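ORF14 (Streptomyces clavuligerus, PDB 2WPX) probably transfers acyl groups as a tandem GNAT protein of the clavulanic acid pathway, and binds acetyl-CoA in its N-terminal part. Local coordinates at residues T122-E127 with D326-W331; G156-L161 with E303-E308. One frame throughout, in Å; residues are numbered along the deposited sequence.

Interaction 1: residues T122-E127 with D326-W331; sequences TATVVE and DRWVFW
Glu127 OE2 is gripped by two groups. Trp331 NE1 donates to it across the contact at 3.0 Å, and Arg150 of strand 149-162 adds a salt bridge. OE2 lies near the indole plane, at the ring edge. It is met on its anti side, with NE1 31° out of the carboxylate plane. Glu127 CG stands beside its own backbone N (chi1 -58°), which sets CG 3.5 Å from Val329 CG2. The side chain crosses Val329 at about a right angle. Val125 CG2 is modelled over one face of the Trp331 indole, but too close to be reliable, so the detail of this packing is doubtful. Helix 138-145 covers this side of the sheet, with Ala140 on both Glu127 and Trp331. On the other side, Thr124 CG2 packs 3.9 Å from Trp328 CB, while Thr124 OG1 lies 3.7 Å from Phe330 CE1. The strands are antiparallel, with hydrogen-bonded pairs Ala123-Trp331, Val125-Val329 and Glu127-Arg327. Ala123 also touches the bound acetyl-CoA, and Thr122 bonds through its backbone to strand 84-92. Parallel strands 84-92 and 120-127 beside the cofactor are the hallmark of the GNAT fold. Here a strand from the C-terminal end of the chain extends that sheet.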
ATOM      1  N   THR A 122       7.034  -6.630  12.432  1.00 16.53           N
ATOM      2  CA  THR A 122       6.554  -5.242  12.272  1.00 17.64           C
ATOM      3  C   THR A 122       5.205  -5.241  11.635  1.00 17.93           C
ATOM      4  O   THR A 122       4.802  -6.190  10.934  1.00 17.74           O
ATOM      5  CB  THR A 122       7.502  -4.287  11.459  1.00 19.31           C
ATOM      6  OG1 THR A 122       7.464  -4.628  10.075  1.00 18.28           O
ATOM      7  CG2 THR A 122       8.959  -4.332  11.949  1.00 17.26           C
ATOM      8  N   ALA A 123       4.506  -4.145  11.844  1.00 17.54           N
ATOM      9  CA  ALA A 123       3.112  -4.094  11.561  1.00 17.08           C
ATOM     10  C   ALA A 123       2.644  -2.670  11.328  1.00 16.03           C
ATOM     11  O   ALA A 123       3.127  -1.738  11.970  1.00 17.72           O
ATOM     12  CB  ALA A 123       2.328  -4.731  12.756  1.00 16.61           C
ATOM     13  N   THR A 124       1.709  -2.517  10.409  1.00 14.88           N
ATOM     14  CA  THR A 124       0.984  -1.288  10.236  1.00 15.44           C
ATOM     15  C   THR A 124      -0.433  -1.378  10.872  1.00 15.62           C
ATOM     16  O   THR A 124      -1.224  -2.268  10.560  1.00 16.98           O
ATOM     17  CB  THR A 124       0.857  -0.930   8.788  1.00 15.02           C
ATOM     18  OG1 THR A 124       2.159  -0.938   8.202  1.00 18.47           O
ATOM     19  CG2 THR A 124       0.308   0.447   8.663  1.00 13.70           C
ATOM     20  N   VAL A 125      -0.743  -0.445  11.758  1.00 14.87           N
ATOM     21  CA  VAL A 125      -1.969  -0.529  12.494  1.00 14.39           C
ATOM     22  C   VAL A 125      -2.812   0.644  12.130  1.00 15.22           C
ATOM     23  O   VAL A 125      -2.320   1.789  12.043  1.00 17.61           O
ATOM     24  CB  VAL A 125      -1.703  -0.513  14.005  1.00 14.64           C
ATOM     25  CG1 VAL A 125      -3.024  -0.587  14.740  1.00 14.08           C
ATOM     26  CG2 VAL A 125      -0.719  -1.672  14.396  1.00 11.64           C
ATOM     27  N   VAL A 126      -4.097   0.407  11.913  1.00 14.62           N
ATOM     28  CA  VAL A 126      -4.960   1.530  11.662  1.00 13.39           C
ATOM     29  C   VAL A 126      -5.518   2.276  12.898  1.00 15.47           C
ATOM     30  O   VAL A 126      -6.208   1.693  13.737  1.00 16.54           O
ATOM     31  CB  VAL A 126      -6.088   1.123  10.794  1.00 14.79           C
ATOM     32  CG1 VAL A 126      -7.051   2.351  10.635  1.00 11.86           C
ATOM     33  CG2 VAL A 126      -5.504   0.586   9.458  1.00  8.34           C
ATOM     34  N   GLU A 127      -5.270   3.579  12.971  1.00 14.97           N
ATOM     35  CA  GLU A 127      -5.583   4.345  14.147  1.00 16.58           C
ATOM     36  C   GLU A 127      -6.263   5.615  13.716  1.00 17.77           C
ATOM     37  O   GLU A 127      -6.393   5.839  12.524  1.00 18.24           O
ATOM     38  CB  GLU A 127      -4.315   4.617  14.991  1.00 16.61           C
ATOM     39  CG  GLU A 127      -3.594   3.300  15.424  1.00 16.89           C
ATOM     40  CD  GLU A 127      -2.683   3.547  16.589  1.00 18.54           C
ATOM     41  OE1 GLU A 127      -3.169   4.222  17.527  1.00 16.97           O
ATOM     42  OE2 GLU A 127      -1.481   3.124  16.549  1.00 17.09           O
ATOM     43  N   ASP A 326      -7.843   8.388   8.067  1.00 15.77           N
ATOM     44  CA  ASP A 326      -7.313   7.613   9.180  1.00 16.49           C
ATOM     45  C   ASP A 326      -5.775   7.588   9.154  1.00 15.76           C
ATOM     46  O   ASP A 326      -5.144   8.120   8.223  1.00 14.87           O
ATOM     47  CB  ASP A 326      -7.920   6.220   9.212  1.00 15.62           C
ATOM     48  CG  ASP A 326      -7.724   5.499   7.908  1.00 19.48           C
ATOM     49  OD1 ASP A 326      -8.555   4.636   7.545  1.00 21.94           O
ATOM     50  OD2 ASP A 326      -6.742   5.809   7.202  1.00 15.68           O
ATOM     51  N   ARG A 327      -5.181   6.967  10.176  1.00 16.45           N
ATOM     52  CA  ARG A 327      -3.745   7.068  10.427  1.00 15.92           C
ATOM     53  C   ARG A 327      -3.098   5.675  10.350  1.00 16.62           C
ATOM     54  O   ARG A 327      -3.663   4.693  10.863  1.00 16.39           O
ATOM     55  CB  ARG A 327      -3.506   7.649  11.810  1.00 17.24           C
ATOM     56  CG  ARG A 327      -2.047   8.020  12.080  1.00 19.63           C
ATOM     57  CD  ARG A 327      -1.876   8.796  13.392  1.00 19.72           C
ATOM     58  NE  ARG A 327      -0.533   9.352  13.563  1.00 24.26           N
ATOM     59  CZ  ARG A 327       0.220   9.196  14.653  1.00 28.33           C
ATOM     60  NH1 ARG A 327      -0.233   8.501  15.695  1.00 25.98           N
ATOM     61  NH2 ARG A 327       1.428   9.743  14.719  1.00 28.97           N
ATOM     62  N   TRP A 328      -1.926   5.584   9.708  1.00 14.79           N
ATOM     63  CA  TRP A 328      -1.261   4.295   9.510  1.00 15.68           C
ATOM     64  C   TRP A 328      -0.049   4.225  10.416  1.00 16.26           C
ATOM     65  O   TRP A 328       0.973   4.787  10.069  1.00 17.47           O
ATOM     66  CB  TRP A 328      -0.815   4.154   8.041  1.00 15.34           C
ATOM     67  CG  TRP A 328      -1.900   3.761   7.148  1.00 14.85           C
ATOM     68  CD1 TRP A 328      -3.199   3.585   7.488  1.00 15.23           C
ATOM     69  CD2 TRP A 328      -1.814   3.519   5.726  1.00 15.98           C
ATOM     70  NE1 TRP A 328      -3.937   3.221   6.374  1.00 13.78           N
ATOM     71  CE2 TRP A 328      -3.107   3.143   5.288  1.00 15.38           C
ATOM     72  CE3 TRP A 328      -0.767   3.565   4.782  1.00 14.90           C
ATOM     73  CZ2 TRP A 328      -3.391   2.814   3.918  1.00 17.91           C
ATOM     74  CZ3 TRP A 328      -1.050   3.216   3.426  1.00 16.71           C
ATOM     75  CH2 TRP A 328      -2.335   2.839   3.018  1.00 14.74           C
ATOM     76  N   VAL A 329      -0.165   3.582  11.580  1.00 25.70           N
ATOM     77  CA  VAL A 329       0.849   3.676  12.626  1.00 22.02           C
ATOM     78  C   VAL A 329       1.760   2.425  12.651  1.00 20.87           C
ATOM     79  O   VAL A 329       1.260   1.288  12.612  1.00 19.69           O
ATOM     80  CB  VAL A 329       0.224   3.852  14.030  1.00 20.97           C
ATOM     81  CG1 VAL A 329       1.317   4.185  15.032  1.00 18.62           C
ATOM     82  CG2 VAL A 329      -0.845   4.872  14.035  1.00 19.66           C
ATOM     83  N   PHE A 330       3.081   2.638  12.697  1.00 20.22           N
ATOM     84  CA  PHE A 330       4.038   1.534  12.601  1.00 19.35           C
ATOM     85  C   PHE A 330       4.364   0.989  13.956  1.00 17.57           C
ATOM     86  O   PHE A 330       4.731   1.742  14.885  1.00 17.53           O
ATOM     87  CB  PHE A 330       5.290   1.948  11.817  1.00 21.08           C
ATOM     88  CG  PHE A 330       4.954   2.517  10.473  1.00 27.63           C
ATOM     89  CD1 PHE A 330       4.486   1.701   9.459  1.00 30.18           C
ATOM     90  CD2 PHE A 330       5.002   3.897  10.245  1.00 33.48           C
ATOM     91  CE1 PHE A 330       4.094   2.255   8.205  1.00 35.62           C
ATOM     92  CE2 PHE A 330       4.611   4.443   9.019  1.00 34.38           C
ATOM     93  CZ  PHE A 330       4.166   3.623   8.003  1.00 36.80           C
ATOM     94  N   TRP A 331       4.167  -0.318  14.111  1.00 16.43           N
ATOM     95  CA  TRP A 331       4.429  -0.968  15.389  1.00 13.97           C
ATOM     96  C   TRP A 331       5.457  -2.046  15.171  1.00 14.52           C
ATOM     97  O   TRP A 331       5.604  -2.559  14.061  1.00 14.58           O
ATOM     98  CB  TRP A 331       3.164  -1.607  15.971  1.00 13.56           C
ATOM     99  CG  TRP A 331       2.003  -0.683  16.521  1.00 11.87           C
ATOM    100  CD1 TRP A 331       1.238   0.177  15.819  1.00 15.43           C
ATOM    101  CD2 TRP A 331       1.509  -0.640  17.851  1.00 11.42           C
ATOM    102  NE1 TRP A 331       0.268   0.741  16.608  1.00 12.89           N
ATOM    103  CE2 TRP A 331       0.430   0.275  17.875  1.00 11.73           C
ATOM    104  CE3 TRP A 331       1.892  -1.268  19.047  1.00 13.30           C
ATOM    105  CZ2 TRP A 331      -0.306   0.558  19.041  1.00 12.26           C
ATOM    106  CZ3 TRP A 331       1.165  -0.991  20.201  1.00 10.35           C
ATOM    107  CH2 TRP A 331       0.082  -0.073  20.188  1.00 10.89           C
TER

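Interaction 2: residues G156-L161 with E303-E308; sequences GTHQWL and ETANAE
Strands 156-161 and 303-307 run antiparallel, their segment axes 158° apart and 4.3 Å at closest approach. Thr157 pairs with Asn306 and Gln159 with Thr304 as hydrogen-bonded pairs. His158-Ala305 and Trp160-Glu303 are non-hydrogen-bonded pairs. The short bond from Thr157 N to Asn306 O, 2.6 Å, lies nearly along the C=O axis.

The side chains of Thr157, Gln159, Thr304 and Asn306 share one face. Gln159 NE2 gives two bonds there. One reaches Asn306 OD1 at 2.8 Å, close to the Gln159 amide plane; the two amide planes are turned 44° apart. The other reaches Thr157 O at 3.1 Å, from above the carbonyl plane. Asn306 N approaches that oxygen from the opposite face of its plane, so Thr157 O is held from two sides. Gln159 is buried, and these two bonds fix the rotation of its amide. Helix 311-319 covers this face through Asn317, Met313 and Ile314.

His158, Trp160, Glu303 and Ala305 line the other face. His158 NE2 donates to Glu303 OE1 at 2.6 Å, near the ring plane and on the anti side of the carboxylate. The far nitrogen, ND1, bonds to Asp326. The two carboxylates would tend to favour a protonated imidazole. Glu303 CB rests over the Trp160 six-membered ring, 3.4 Å from its centroid, a CH-pi contact. Arg37 makes a cation-pi contact with the same indole.

The pairing is an antiparallel strand seam between the two GNAT units, away from the acetyl-CoA site. It sets a late strand of the N-terminal unit beside strand 301-307 of the C-terminal one.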
ATOM      1  N   GLY A 156       1.673   7.282   8.741  1.00 16.01           N
ATOM      2  CA  GLY A 156       1.163   7.677   7.442  1.00 15.86           C
ATOM      3  C   GLY A 156      -0.170   8.375   7.609  1.00 16.43           C
ATOM      4  O   GLY A 156      -1.009   7.945   8.401  1.00 16.59           O
ATOM      5  N   THR A 157      -0.394   9.449   6.875  1.00 16.70           N
ATOM      6  CA  THR A 157      -1.741  10.002   6.823  1.00 17.85           C
ATOM      7  C   THR A 157      -2.451   9.520   5.586  1.00 16.64           C
ATOM      8  O   THR A 157      -2.035   9.829   4.461  1.00 15.94           O
ATOM      9  CB  THR A 157      -1.724  11.517   6.709  1.00 18.90           C
ATOM     10  OG1 THR A 157      -0.922  12.043   7.751  1.00 23.79           O
ATOM     11  CG2 THR A 157      -3.124  12.069   6.813  1.00 17.93           C
ATOM     12  N   HIS A 158      -3.554   8.810   5.800  1.00 17.02           N
ATOM     13  CA  HIS A 158      -4.236   8.117   4.724  1.00 16.31           C
ATOM     14  C   HIS A 158      -5.411   8.945   4.275  1.00 16.90           C
ATOM     15  O   HIS A 158      -6.252   9.271   5.095  1.00 19.00           O
ATOM     16  CB  HIS A 158      -4.658   6.723   5.191  1.00 15.68           C
ATOM     17  CG  HIS A 158      -5.290   5.903   4.122  1.00 14.27           C
ATOM     18  ND1 HIS A 158      -6.405   5.138   4.346  1.00 14.32           N
ATOM     19  CD2 HIS A 158      -4.974   5.727   2.813  1.00 15.15           C
ATOM     20  CE1 HIS A 158      -6.767   4.527   3.226  1.00 12.57           C
ATOM     21  NE2 HIS A 158      -5.904   4.857   2.281  1.00 12.88           N
ATOM     22  N   GLN A 159      -5.468   9.327   3.000  1.00 15.70           N
ATOM     23  CA  GLN A 159      -6.407  10.378   2.611  1.00 15.60           C
ATOM     24  C   GLN A 159      -7.374   9.945   1.520  1.00 15.52           C
ATOM     25  O   GLN A 159      -7.052   9.071   0.741  1.00 15.00           O
ATOM     26  CB  GLN A 159      -5.603  11.564   2.064  1.00 16.36           C
ATOM     27  CG  GLN A 159      -4.702  12.299   3.072  1.00 14.01           C
ATOM     28  CD  GLN A 159      -3.473  12.876   2.358  1.00 17.43           C
ATOM     29  OE1 GLN A 159      -3.589  13.876   1.661  1.00 16.73           O
ATOM     30  NE2 GLN A 159      -2.312  12.213   2.486  1.00 13.10           N
ATOM     31  N   TRP A 160      -8.544  10.566   1.440  1.00 15.17           N
ATOM     32  CA  TRP A 160      -9.493  10.221   0.401  1.00 15.56           C
ATOM     33  C   TRP A 160      -9.934  11.443  -0.371  1.00 16.15           C
ATOM     34  O   TRP A 160     -10.121  12.513   0.181  1.00 15.85           O
ATOM     35  CB  TRP A 160     -10.753   9.493   0.954  1.00 16.29           C
ATOM     36  CG  TRP A 160     -10.488   8.034   1.358  1.00 16.11           C
ATOM     37  CD1 TRP A 160     -10.197   7.592   2.605  1.00 16.03           C
ATOM     38  CD2 TRP A 160     -10.452   6.875   0.502  1.00 14.99           C
ATOM     39  NE1 TRP A 160      -9.980   6.243   2.594  1.00 16.39           N
ATOM     40  CE2 TRP A 160     -10.148   5.768   1.320  1.00 16.48           C
ATOM     41  CE3 TRP A 160     -10.677   6.662  -0.868  1.00 13.13           C
ATOM     42  CZ2 TRP A 160     -10.061   4.471   0.821  1.00 12.44           C
ATOM     43  CZ3 TRP A 160     -10.574   5.405  -1.362  1.00 11.15           C
ATOM     44  CH2 TRP A 160     -10.296   4.304  -0.515  1.00 12.45           C
ATOM     45  N   LEU A 161     -10.048  11.259  -1.676  1.00 16.46           N
ATOM     46  CA  LEU A 161     -10.673  12.225  -2.543  1.00 16.38           C
ATOM     47  C   LEU A 161     -11.894  11.579  -3.168  1.00 17.52           C
ATOM     48  O   LEU A 161     -11.810  10.522  -3.788  1.00 17.60           O
ATOM     49  CB  LEU A 161      -9.715  12.639  -3.635  1.00 15.46           C
ATOM     50  CG  LEU A 161     -10.326  13.465  -4.798  1.00 15.44           C
ATOM     51  CD1 LEU A 161     -10.904  14.829  -4.342  1.00 13.00           C
ATOM     52  CD2 LEU A 161      -9.306  13.616  -5.948  1.00 12.89           C
ATOM     53  N   GLU A 303      -7.652   7.088  -3.247  1.00 13.52           N
ATOM     54  CA  GLU A 303      -6.972   7.127  -1.973  1.00 12.68           C
ATOM     55  C   GLU A 303      -5.465   7.356  -2.186  1.00 13.70           C
ATOM     56  O   GLU A 303      -4.899   7.037  -3.264  1.00 14.10           O
ATOM     57  CB  GLU A 303      -7.208   5.822  -1.193  1.00 13.45           C
ATOM     58  CG  GLU A 303      -6.368   4.663  -1.690  1.00 14.13           C
ATOM     59  CD  GLU A 303      -6.659   3.357  -0.927  1.00 19.26           C
ATOM     60  OE1 GLU A 303      -6.228   3.227   0.230  1.00 15.76           O
ATOM     61  OE2 GLU A 303      -7.323   2.471  -1.498  1.00 17.23           O
ATOM     62  N   THR A 304      -4.824   7.898  -1.154  1.00 13.74           N
ATOM     63  CA  THR A 304      -3.396   8.052  -1.155  1.00 14.79           C
ATOM     64  C   THR A 304      -2.887   8.099   0.305  1.00 15.29           C
ATOM     65  O   THR A 304      -3.718   8.132   1.239  1.00 15.17           O
ATOM     66  CB  THR A 304      -3.004   9.369  -1.904  1.00 15.54           C
ATOM     67  OG1 THR A 304      -1.638   9.304  -2.357  1.00 14.23           O
ATOM     68  CG2 THR A 304      -3.248  10.607  -1.008  1.00 12.44           C
ATOM     69  N   ALA A 305      -1.557   8.106   0.498  1.00 14.64           N
ATOM     70  CA  ALA A 305      -0.985   8.181   1.843  1.00 16.10           C
ATOM     71  C   ALA A 305       0.361   8.851   1.818  1.00 16.90           C
ATOM     72  O   ALA A 305       1.215   8.507   1.005  1.00 17.88           O
ATOM     73  CB  ALA A 305      -0.810   6.758   2.469  1.00 15.94           C
ATOM     74  N   ASN A 306       0.545   9.774   2.752  1.00 17.34           N
ATOM     75  CA  ASN A 306       1.819  10.447   2.977  1.00 18.60           C
ATOM     76  C   ASN A 306       2.318  10.221   4.367  1.00 18.61           C
ATOM     77  O   ASN A 306       1.529  10.153   5.319  1.00 17.76           O
ATOM     78  CB  ASN A 306       1.625  11.931   2.828  1.00 17.83           C
ATOM     79  CG  ASN A 306       1.281  12.282   1.462  1.00 20.45           C
ATOM     80  OD1 ASN A 306       0.156  12.692   1.163  1.00 20.70           O
ATOM     81  ND2 ASN A 306       2.246  12.096   0.566  1.00 23.68           N
ATOM     82  N   ALA A 307       3.632  10.161   4.506  1.00 19.09           N
ATOM     83  CA  ALA A 307       4.194  10.311   5.827  1.00 19.62           C
ATOM     84  C   ALA A 307       3.727  11.661   6.380  1.00 19.52           C
ATOM     85  O   ALA A 307       3.773  12.694   5.688  1.00 18.09           O
ATOM     86  CB  ALA A 307       5.690  10.240   5.789  1.00 21.43           C
ATOM     87  N   GLU A 308       3.267  11.651   7.635  1.00 19.47           N
ATOM     88  CA  GLU A 308       2.646  12.851   8.201  1.00 19.45           C
ATOM     89  C   GLU A 308       3.632  14.030   8.285  1.00 20.42           C
ATOM     90  O   GLU A 308       3.200  15.159   8.487  1.00 19.43           O
ATOM     91  CB  GLU A 308       2.055  12.541   9.565  1.00 20.06           C
ATOM     92  CG  GLU A 308       3.140  12.010  10.478  1.00 23.46           C
ATOM     93  CD  GLU A 308       2.638  11.494  11.805  1.00 24.00           C
ATOM     94  OE1 GLU A 308       1.403  11.456  12.011  1.00 24.51           O
ATOM     95  OE2 GLU A 308       3.497  11.099  12.625  1.00 23.75           O
TER

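In the fold
From the N terminus, the chain builds the first GNAT unit up to strand 120-127, then passes helix 138-145 into strand 149-162. It continues through the second unit to strand 301-307. There interaction 2 closes a loop of about 140 residues. After helix 311-319 the chain returns as strand 323-334, and interaction 1 closes a longer loop that encloses the first. The strand order is 120-127, 323-334, 149-162, 301-307. Each unit's last strand thus lies next to the other unit's strand, consistent with a reciprocal strand exchange. The contacts meet where strands 323-334 and 149-162 pair, with Trp328 stacked on His158.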